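Local coordinates for protein induced by osmotic stress (Scheffersomyces stipitis, PDB 5YWN) that probably reduces ketones such as haloketones to chiral alcohols with NADPH, as a Rossmann-fold reductase of the dihydroflavonol-4-reductase subfamily, at residues 3-8 with 76-81. The protein carries 1 engineered substitution. Residues are numbered along the deposited sequence; the frame is centred on the assembly and turned at random.
Sequences TSVFVS and IFLHTA. With NAP (NADP nicotinamide-adenine-dinucleotide phosphate), chain B.
Ser8 OG meets His79 ND1, 2.8 Å away near the plane of the imidazole, where strand 4-7 and its parallel neighbour, strand 74-79, in the middle of the Rossmann-fold sheet, lead towards NADP. Their backbones are zipped by alternating bonds: Phe6 N to Ile76 O, Leu78 N to Phe6 O and Ser8 N to Leu78 O. On one face the Phe6 and Phe77 side chains run alongside each other with ring planes 8° apart, offset so that little of one ring covers the other; Phe6 CD1 nonetheless comes within 3.3 Å of Phe77 CE2. On the other, Leu78 CD1 reaches Val5 CG1 at 3.7 Å, under helix 13-24. Packing is loose at the opposite end, where partly exposed Thr3 brings CG2 no nearer than 4.5 Å to Ile76 CG1.

The cofactor end is tightly bonded. With chi1 at 74°, Ser8 OG sits between its own backbone N and carbonyl carbon, and it accepts a bent bond from Thr80 N at 2.9 Å and a long but straight one from Ala81 N at 3.3 Å. Replacing Ser8 by an alanine would probably leave those two N-H groups and His79 ND1 without this shared partner. His79 NE2 is held separately by Thr103. Thr80 OG1 donates to Ser8 O, while Thr80 O receives the ribose hydroxyl O3D of NADP at 2.6 Å.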
loop_
_atom_site.group_PDB
_atom_site.type_symbol
_atom_site.label_atom_id
_atom_site.label_comp_id
_atom_site.label_asym_id
_atom_site.label_seq_id
_atom_site.Cartn_x
_atom_site.Cartn_y
_atom_site.Cartn_z
ATOM N N THR A 3 8.098 -1.011 -22.547
ATOM C CA THR A 3 8.466 -1.713 -21.353
ATOM C C THR A 3 7.278 -2.350 -20.617
ATOM O O THR A 3 6.246 -1.764 -20.490
ATOM C CB THR A 3 9.110 -0.727 -20.396
ATOM O OG1 THR A 3 10.148 -0.043 -21.065
ATOM C CG2 THR A 3 9.637 -1.403 -19.195
ATOM N N SER A 4 7.486 -3.530 -20.094
ATOM C CA SER A 4 6.506 -4.205 -19.292
ATOM C C SER A 4 6.798 -4.163 -17.784
ATOM O O SER A 4 7.880 -4.384 -17.360
ATOM C CB SER A 4 6.344 -5.651 -19.734
ATOM O OG SER A 4 5.495 -5.742 -20.785
ATOM N N VAL A 5 5.778 -3.903 -17.011
ATOM C CA VAL A 5 5.868 -3.899 -15.582
ATOM C C VAL A 5 5.088 -5.053 -14.953
ATOM O O VAL A 5 3.971 -5.229 -15.225
ATOM C CB VAL A 5 5.403 -2.552 -15.001
ATOM C CG1 VAL A 5 5.431 -2.564 -13.505
ATOM C CG2 VAL A 5 6.150 -1.387 -15.580
ATOM N N PHE A 6 5.724 -5.811 -14.091
ATOM C CA PHE A 6 5.052 -6.856 -13.351
ATOM C C PHE A 6 4.554 -6.356 -11.989
ATOM O O PHE A 6 5.296 -5.736 -11.268
ATOM C CB PHE A 6 5.935 -8.068 -13.176
ATOM C CG PHE A 6 5.199 -9.295 -12.815
ATOM C CD1 PHE A 6 4.635 -9.438 -11.590
ATOM C CD2 PHE A 6 5.037 -10.300 -13.726
ATOM C CE1 PHE A 6 3.954 -10.570 -11.276
ATOM C CE2 PHE A 6 4.341 -11.419 -13.434
ATOM C CZ PHE A 6 3.805 -11.565 -12.205
ATOM N N VAL A 7 3.299 -6.599 -11.686
ATOM C CA VAL A 7 2.716 -6.205 -10.418
ATOM C C VAL A 7 2.081 -7.386 -9.693
ATOM O O VAL A 7 1.085 -7.883 -10.103
ATOM C CB VAL A 7 1.669 -5.096 -10.589
ATOM C CG1 VAL A 7 1.065 -4.706 -9.270
ATOM C CG2 VAL A 7 2.188 -3.900 -11.342
ATOM N N SER A 8 2.669 -7.798 -8.593
ATOM C CA SER A 8 2.099 -8.831 -7.770
ATOM C C SER A 8 0.841 -8.358 -7.028
ATOM O O SER A 8 0.727 -7.235 -6.730
ATOM C CB SER A 8 3.125 -9.412 -6.819
ATOM O OG SER A 8 3.418 -8.574 -5.780
ATOM N N ILE A 76 10.647 -4.604 -14.958
ATOM C CA ILE A 76 10.319 -4.024 -13.662
ATOM C C ILE A 76 9.387 -4.934 -12.854
ATOM O O ILE A 76 8.449 -5.437 -13.374
ATOM C CB ILE A 76 9.644 -2.642 -13.808
ATOM C CG1 ILE A 76 10.375 -1.775 -14.813
ATOM C CG2 ILE A 76 9.460 -1.966 -12.476
ATOM C CD1 ILE A 76 11.652 -1.184 -14.310
ATOM N N PHE A 77 9.679 -5.133 -11.582
ATOM C CA PHE A 77 8.815 -5.907 -10.712
ATOM C C PHE A 77 8.378 -5.093 -9.513
ATOM O O PHE A 77 9.178 -4.680 -8.754
ATOM C CB PHE A 77 9.474 -7.197 -10.277
ATOM C CG PHE A 77 8.538 -8.230 -9.718
ATOM C CD1 PHE A 77 7.936 -8.062 -8.509
ATOM C CD2 PHE A 77 8.261 -9.376 -10.426
ATOM C CE1 PHE A 77 7.087 -9.014 -8.009
ATOM C CE2 PHE A 77 7.396 -10.323 -9.948
ATOM C CZ PHE A 77 6.818 -10.148 -8.733
ATOM N N LEU A 78 7.094 -4.911 -9.358
ATOM C CA LEU A 78 6.546 -4.319 -8.171
ATOM C C LEU A 78 5.836 -5.380 -7.327
ATOM O O LEU A 78 4.788 -5.868 -7.676
ATOM C CB LEU A 78 5.654 -3.187 -8.541
ATOM C CG LEU A 78 6.110 -2.286 -9.679
ATOM C CD1 LEU A 78 5.097 -1.266 -10.075
ATOM C CD2 LEU A 78 7.395 -1.610 -9.338
ATOM N N HIS A 79 6.453 -5.723 -6.220
ATOM C CA HIS A 79 5.915 -6.669 -5.285
ATOM C C HIS A 79 5.044 -5.994 -4.224
ATOM O O HIS A 79 5.523 -5.427 -3.287
ATOM C CB HIS A 79 7.040 -7.443 -4.639
ATOM C CG HIS A 79 6.583 -8.525 -3.717
ATOM N ND1 HIS A 79 5.476 -9.280 -3.955
ATOM C CD2 HIS A 79 7.095 -8.976 -2.557
ATOM C CE1 HIS A 79 5.328 -10.153 -2.990
ATOM N NE2 HIS A 79 6.301 -9.992 -2.133
ATOM N N THR A 80 3.758 -6.050 -4.437
ATOM C CA THR A 80 2.798 -5.411 -3.561
ATOM C C THR A 80 1.901 -6.345 -2.732
ATOM O O THR A 80 1.379 -5.958 -1.751
ATOM C CB THR A 80 1.887 -4.433 -4.336
ATOM O OG1 THR A 80 0.892 -5.151 -5.011
ATOM C CG2 THR A 80 2.635 -3.601 -5.333
ATOM N N ALA A 81 1.745 -7.561 -3.180
ATOM C CA ALA A 81 0.931 -8.500 -2.488
ATOM C C ALA A 81 1.461 -8.863 -1.109
ATOM O O ALA A 81 2.573 -9.182 -0.949
ATOM C CB ALA A 81 0.725 -9.738 -3.320
HETATM P PA NAP B . -5.477 -5.173 0.057
HETATM O O1A NAP B . -6.361 -4.175 -0.652
HETATM O O2A NAP B . -6.096 -6.306 0.839
HETATM O O5B NAP B . -4.461 -5.802 -1.023
HETATM C C5B NAP B . -3.826 -7.054 -0.775
HETATM C C4B NAP B . -3.748 -7.857 -2.068
HETATM O O4B NAP B . -2.696 -8.823 -1.982
HETATM C C3B NAP B . -5.045 -8.603 -2.342
HETATM O O3B NAP B . -5.630 -8.167 -3.573
HETATM C C2B NAP B . -4.684 -10.074 -2.410
HETATM O O2B NAP B . -5.025 -10.619 -3.681
HETATM C C1B NAP B . -3.183 -10.155 -2.174
HETATM N N9A NAP B . -2.900 -10.979 -0.972
HETATM C C8A NAP B . -3.248 -10.669 0.292
HETATM N N7A NAP B . -2.839 -11.637 1.152
HETATM C C5A NAP B . -2.215 -12.589 0.434
HETATM C C6A NAP B . -1.547 -13.880 0.719
HETATM N N6A NAP B . -1.462 -14.361 1.983
HETATM N N1A NAP B . -1.027 -14.562 -0.325
HETATM C C2A NAP B . -1.100 -14.102 -1.590
HETATM N N3A NAP B . -1.694 -12.939 -1.912
HETATM C C4A NAP B . -2.259 -12.151 -0.967
HETATM O O3 NAP B . -4.489 -4.363 1.038
HETATM P PN NAP B . -3.985 -2.885 0.651
HETATM O O1N NAP B . -4.487 -1.924 1.702
HETATM O O2N NAP B . -4.304 -2.642 -0.805
HETATM O O5D NAP B . -2.386 -3.007 0.802
HETATM C C5D NAP B . -1.556 -3.115 -0.353
HETATM C C4D NAP B . -0.100 -3.270 0.068
HETATM O O4D NAP B . 0.415 -2.018 0.533
HETATM C C3D NAP B . 0.057 -4.284 1.192
HETATM O O3D NAP B . 0.843 -5.400 0.761
HETATM C C2D NAP B . 0.740 -3.554 2.330
HETATM O O2D NAP B . 1.973 -4.194 2.676
HETATM C C1D NAP B . 0.989 -2.136 1.839
HETATM N N1N NAP B . 0.377 -1.170 2.757
HETATM C C2N NAP B . -0.878 -0.754 2.543
HETATM C C3N NAP B . -1.477 0.161 3.402
HETATM C C7N NAP B . -2.882 0.623 3.155
HETATM O O7N NAP B . -3.479 1.221 4.035
HETATM N N7N NAP B . -3.445 0.366 1.975
HETATM C C4N NAP B . -0.763 0.644 4.489
HETATM C C5N NAP B . 0.535 0.197 4.689
HETATM C C6N NAP B . 1.087 -0.718 3.800
HETATM P P2B NAP B . -6.475 -11.275 -3.926
HETATM O O1X NAP B . -6.239 -12.278 -5.030
HETATM O O2X NAP B . -6.829 -11.886 -2.592
HETATM O O3X NAP B . -7.341 -10.103 -4.324
#